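Local coordinates for protein insect group II chitinase (Ostrinia furnacalis, PDB 5Y2B) that probably hydrolyses the beta-1,4 linkages of chitin as a family 18 glycosyl hydrolase of an insect, at residues W18-I23 with Y278-G283. Residues are numbered along the deposited sequence; the frame is centred on the assembly and turned at random.
With NAG (2-acetamido-2-deoxy-beta-D-glucopyranose), chain B.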
ATOM      1  N   TRP A  18      -8.730   8.336 -11.682  1.00 21.26           N
ATOM      2  CA  TRP A  18      -9.276   9.021 -12.848  1.00 25.38           C
ATOM      3  C   TRP A  18     -10.490   9.878 -12.498  1.00 26.49           C
ATOM      4  O   TRP A  18     -10.745  10.904 -13.141  1.00 22.93           O
ATOM      5  CB  TRP A  18      -9.689   7.965 -13.869  1.00 25.13           C
ATOM      6  CG  TRP A  18     -10.013   8.465 -15.253  1.00 35.32           C
ATOM      7  CD1 TRP A  18      -9.405   9.480 -15.932  1.00 32.59           C
ATOM      8  CD2 TRP A  18     -10.984   7.907 -16.147  1.00 37.99           C
ATOM      9  NE1 TRP A  18      -9.950   9.602 -17.192  1.00 35.96           N
ATOM     10  CE2 TRP A  18     -10.920   8.652 -17.349  1.00 33.26           C
ATOM     11  CE3 TRP A  18     -11.871   6.826 -16.061  1.00 36.99           C
ATOM     12  CZ2 TRP A  18     -11.729   8.368 -18.447  1.00 40.34           C
ATOM     13  CZ3 TRP A  18     -12.675   6.528 -17.167  1.00 36.10           C
ATOM     14  CH2 TRP A  18     -12.605   7.310 -18.340  1.00 42.71           C
ATOM     15  N   TYR A  19     -11.270   9.442 -11.521  1.00 22.34           N
ATOM     16  CA  TYR A  19     -12.527  10.094 -11.175  1.00 24.99           C
ATOM     17  C   TYR A  19     -12.299  11.204 -10.156  1.00 25.37           C
ATOM     18  O   TYR A  19     -12.854  11.170  -9.071  1.00 24.32           O
ATOM     19  CB  TYR A  19     -13.505   9.067 -10.620  1.00 24.49           C
ATOM     20  CG  TYR A  19     -13.820   7.951 -11.565  1.00 29.02           C
ATOM     21  CD1 TYR A  19     -14.725   8.146 -12.585  1.00 30.13           C
ATOM     22  CD2 TYR A  19     -13.238   6.686 -11.430  1.00 27.44           C
ATOM     23  CE1 TYR A  19     -15.070   7.141 -13.447  1.00 31.68           C
ATOM     24  CE2 TYR A  19     -13.557   5.659 -12.323  1.00 27.96           C
ATOM     25  CZ  TYR A  19     -14.501   5.909 -13.330  1.00 32.31           C
ATOM     26  OH  TYR A  19     -14.898   4.958 -14.246  1.00 30.14           O
ATOM     27  N   ARG A  20     -11.466  12.181 -10.513  1.00 20.24           N
ATOM     28  CA  ARG A  20     -11.088  13.243  -9.596  1.00 22.03           C
ATOM     29  C   ARG A  20     -11.099  14.561 -10.364  1.00 24.84           C
ATOM     30  O   ARG A  20     -10.761  14.580 -11.559  1.00 26.91           O
ATOM     31  CB  ARG A  20      -9.699  13.010  -8.944  1.00 22.80           C
ATOM     32  CG  ARG A  20      -9.766  11.966  -7.814  1.00 21.38           C
ATOM     33  CD  ARG A  20      -8.404  11.644  -7.215  1.00 21.89           C
ATOM     34  NE  ARG A  20      -8.535  10.535  -6.286  1.00 23.57           N
ATOM     35  CZ  ARG A  20      -7.535   9.792  -5.829  1.00 23.47           C
ATOM     36  NH1 ARG A  20      -6.281  10.055  -6.185  1.00 18.69           N
ATOM     37  NH2 ARG A  20      -7.807   8.786  -4.990  1.00 21.34           N
ATOM     38  N   PRO A  21     -11.492  15.667  -9.730  1.00 23.46           N
ATOM     39  CA  PRO A  21     -11.585  16.927 -10.475  1.00 20.38           C
ATOM     40  C   PRO A  21     -10.215  17.539 -10.695  1.00 25.09           C
ATOM     41  O   PRO A  21      -9.281  17.337  -9.911  1.00 22.41           O
ATOM     42  CB  PRO A  21     -12.456  17.812  -9.573  1.00 21.55           C
ATOM     43  CG  PRO A  21     -12.129  17.338  -8.169  1.00 20.24           C
ATOM     44  CD  PRO A  21     -11.959  15.809  -8.331  1.00 24.70           C
ATOM     45  N   GLY A  22     -10.106  18.282 -11.802  1.00 24.16           N
ATOM     46  CA  GLY A  22      -9.031  19.251 -11.946  1.00 25.76           C
ATOM     47  C   GLY A  22      -7.695  18.552 -11.909  1.00 27.90           C
ATOM     48  O   GLY A  22      -7.510  17.515 -12.552  1.00 25.75           O
ATOM     49  N   ILE A  23      -6.760  19.092 -11.120  1.00 27.53           N
ATOM     50  CA  ILE A  23      -5.427  18.515 -11.061  1.00 30.04           C
ATOM     51  C   ILE A  23      -5.389  17.184 -10.338  1.00 28.35           C
ATOM     52  O   ILE A  23      -4.365  16.515 -10.368  1.00 29.18           O
ATOM     53  CB  ILE A  23      -4.430  19.460 -10.371  1.00 29.83           C
ATOM     54  CG1 ILE A  23      -4.924  19.749  -8.964  1.00 36.27           C
ATOM     55  CG2 ILE A  23      -4.233  20.671 -11.204  1.00 32.90           C
ATOM     56  CD1 ILE A  23      -4.154  20.772  -8.237  1.00 39.56           C
ATOM     57  N   TYR A 278     -10.071  16.901  -3.677  1.00 23.97           N
ATOM     58  CA  TYR A 278      -9.712  15.975  -4.739  1.00 21.97           C
ATOM     59  C   TYR A 278      -9.932  14.524  -4.371  1.00 24.88           C
ATOM     60  O   TYR A 278     -10.468  13.775  -5.183  1.00 29.33           O
ATOM     61  CB  TYR A 278      -8.260  16.165  -5.116  1.00 23.13           C
ATOM     62  CG  TYR A 278      -8.017  17.526  -5.640  1.00 27.43           C
ATOM     63  CD1 TYR A 278      -8.263  17.821  -6.972  1.00 24.40           C
ATOM     64  CD2 TYR A 278      -7.573  18.540  -4.801  1.00 29.55           C
ATOM     65  CE1 TYR A 278      -8.045  19.085  -7.458  1.00 28.40           C
ATOM     66  CE2 TYR A 278      -7.357  19.808  -5.276  1.00 26.98           C
ATOM     67  CZ  TYR A 278      -7.591  20.072  -6.610  1.00 32.32           C
ATOM     68  OH  TYR A 278      -7.350  21.331  -7.098  1.00 32.26           O
ATOM     69  N   THR A 279      -9.527  14.107  -3.170  1.00 19.98           N
ATOM     70  CA  THR A 279      -9.688  12.702  -2.811  1.00 21.70           C
ATOM     71  C   THR A 279     -11.083  12.393  -2.267  1.00 25.64           C
ATOM     72  O   THR A 279     -11.522  11.254  -2.377  1.00 27.61           O
ATOM     73  CB  THR A 279      -8.609  12.288  -1.799  1.00 22.19           C
ATOM     74  OG1 THR A 279      -8.516  13.252  -0.753  1.00 28.07           O
ATOM     75  CG2 THR A 279      -7.229  12.191  -2.471  1.00 23.94           C
ATOM     76  N   ARG A 280     -11.785  13.415  -1.792  1.00 24.74           N
ATOM     77  CA  ARG A 280     -13.167  13.292  -1.324  1.00 26.04           C
ATOM     78  C   ARG A 280     -13.507  12.088  -0.448  1.00 33.40           C
ATOM     79  O   ARG A 280     -14.463  11.359  -0.712  1.00 30.95           O
ATOM     80  CB  ARG A 280     -14.129  13.347  -2.515  1.00 28.85           C
ATOM     81  CG  ARG A 280     -13.787  14.416  -3.540  1.00 34.61           C
ATOM     82  CD  ARG A 280     -14.878  14.542  -4.592  1.00 40.50           C
ATOM     83  NE  ARG A 280     -15.115  13.281  -5.288  1.00 50.62           N
ATOM     84  CZ  ARG A 280     -14.199  12.642  -6.008  1.00 45.33           C
ATOM     85  NH1 ARG A 280     -12.978  13.146  -6.130  1.00 41.38           N
ATOM     86  NH2 ARG A 280     -14.502  11.499  -6.608  1.00 49.61           N
ATOM     87  N   ALA A 281     -12.723  11.903   0.601  1.00 23.92           N
ATOM     88  CA  ALA A 281     -12.936  10.845   1.568  1.00 29.38           C
ATOM     89  C   ALA A 281     -12.534  11.365   2.942  1.00 31.55           C
ATOM     90  O   ALA A 281     -11.356  11.648   3.183  1.00 25.66           O
ATOM     91  CB  ALA A 281     -12.135   9.589   1.200  1.00 27.20           C
ATOM     92  N   LYS A 282     -13.522  11.480   3.831  1.00 30.33           N
ATOM     93  CA  LYS A 282     -13.270  11.756   5.236  1.00 32.94           C
ATOM     94  C   LYS A 282     -12.226  10.796   5.793  1.00 27.54           C
ATOM     95  O   LYS A 282     -12.248   9.599   5.510  1.00 32.25           O
ATOM     96  CB  LYS A 282     -14.575  11.642   6.018  1.00 33.39           C
ATOM     97  CG  LYS A 282     -14.420  11.694   7.513  1.00 36.16           C
ATOM     98  CD  LYS A 282     -15.776  11.535   8.192  1.00 40.55           C
ATOM     99  CE  LYS A 282     -16.711  12.670   7.781  1.00 45.31           C
ATOM    100  NZ  LYS A 282     -16.168  14.054   8.097  1.00 46.59           N
ATOM    101  N   GLY A 283     -11.279  11.324   6.548  1.00 29.68           N
ATOM    102  CA  GLY A 283     -10.270  10.488   7.148  1.00 28.50           C
ATOM    103  C   GLY A 283      -8.910  10.482   6.457  1.00 26.36           C
ATOM    104  O   GLY A 283      -7.926  10.133   7.121  1.00 26.79           O
TER
HETATM  105  C1  NAG B   7     -14.973   6.110  -6.253  1.00 48.82           C
HETATM  106  C2  NAG B   7     -15.318   7.568  -6.575  1.00 49.02           C
HETATM  107  C3  NAG B   7     -16.510   7.650  -7.536  1.00 47.33           C
HETATM  108  C4  NAG B   7     -16.250   6.797  -8.772  1.00 45.76           C
HETATM  109  C5  NAG B   7     -15.975   5.346  -8.343  1.00 49.78           C
HETATM  110  C6  NAG B   7     -15.672   4.427  -9.503  1.00 41.85           C
HETATM  111  C7  NAG B   7     -14.672   9.197  -4.816  1.00 47.65           C
HETATM  112  C8  NAG B   7     -15.132   9.898  -3.546  1.00 44.10           C
HETATM  113  N2  NAG B   7     -15.558   8.354  -5.366  1.00 56.61           N
HETATM  114  O3  NAG B   7     -16.715   9.009  -7.858  1.00 48.59           O
HETATM  115  O4  NAG B   7     -17.328   6.811  -9.704  1.00 37.03           O
HETATM  116  O5  NAG B   7     -14.819   5.334  -7.503  1.00 45.29           O
HETATM  117  O6  NAG B   7     -14.852   3.348  -9.083  1.00 41.65           O
HETATM  118  O7  NAG B   7     -13.552   9.372  -5.299  1.00 48.29           O
HETATM  119  O   HOH W   1     -10.815   9.245  -4.510  1.00 37.61           O
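The guanidinium of R280 meets Y19 O and R20 CG at its edge, while the acetamido methyl C8 of a bound N-acetylglucosamine lies over one face. One face of the R20 guanidinium takes the methyl CG2 of T279 above its centre, an apolar group suited to that flat surface, and the Y278 ring receives P21 O at its edge, 3.1 Å from CD1. C4 and O4 of the same sugar lie over one face of the Y19 ring, O4 offset toward the rim; Y19 OH is hydrogen-bonded to OD2 of D56, which fixes the ring's far end. R280 suits its place because a chain bent at chi3 (-58°) turns the planar head back toward the 18-23 loop. There NH2 gives a hydrogen bond of 3.0 Å to Y19 O; the nitrogen lies nearly on the line of the carbonyl, but the bond is bent at the hydrogen (139°) and tilted from the guanidinium plane. With R280 cut back to an alanine, Y19 O is likely to lose this donor and the sugar's C8 the flat surface against it. R20, extended from CG to NE, runs past Y278 O and donates from NH2 to a water 3.1 Å away, which in turn donates to T279 O and the sugar's O7. R20 NH1 forms a salt bridge with D349. Farther out, aliphatic I23 and P21 give the Y278 ring apolar surface: I23 CG1 lies 3.5 Å from CE1, and CG1 and CD1 both reach OH. The two loops, which follow strands 8-14 and 244-257 of the TIM-barrel domain, thus meet beside the sugar: R20 reaches O7 through water and R280 lies against the acetamido group, consistent with a chitin-binding subsite that recognises the N-acetyl group.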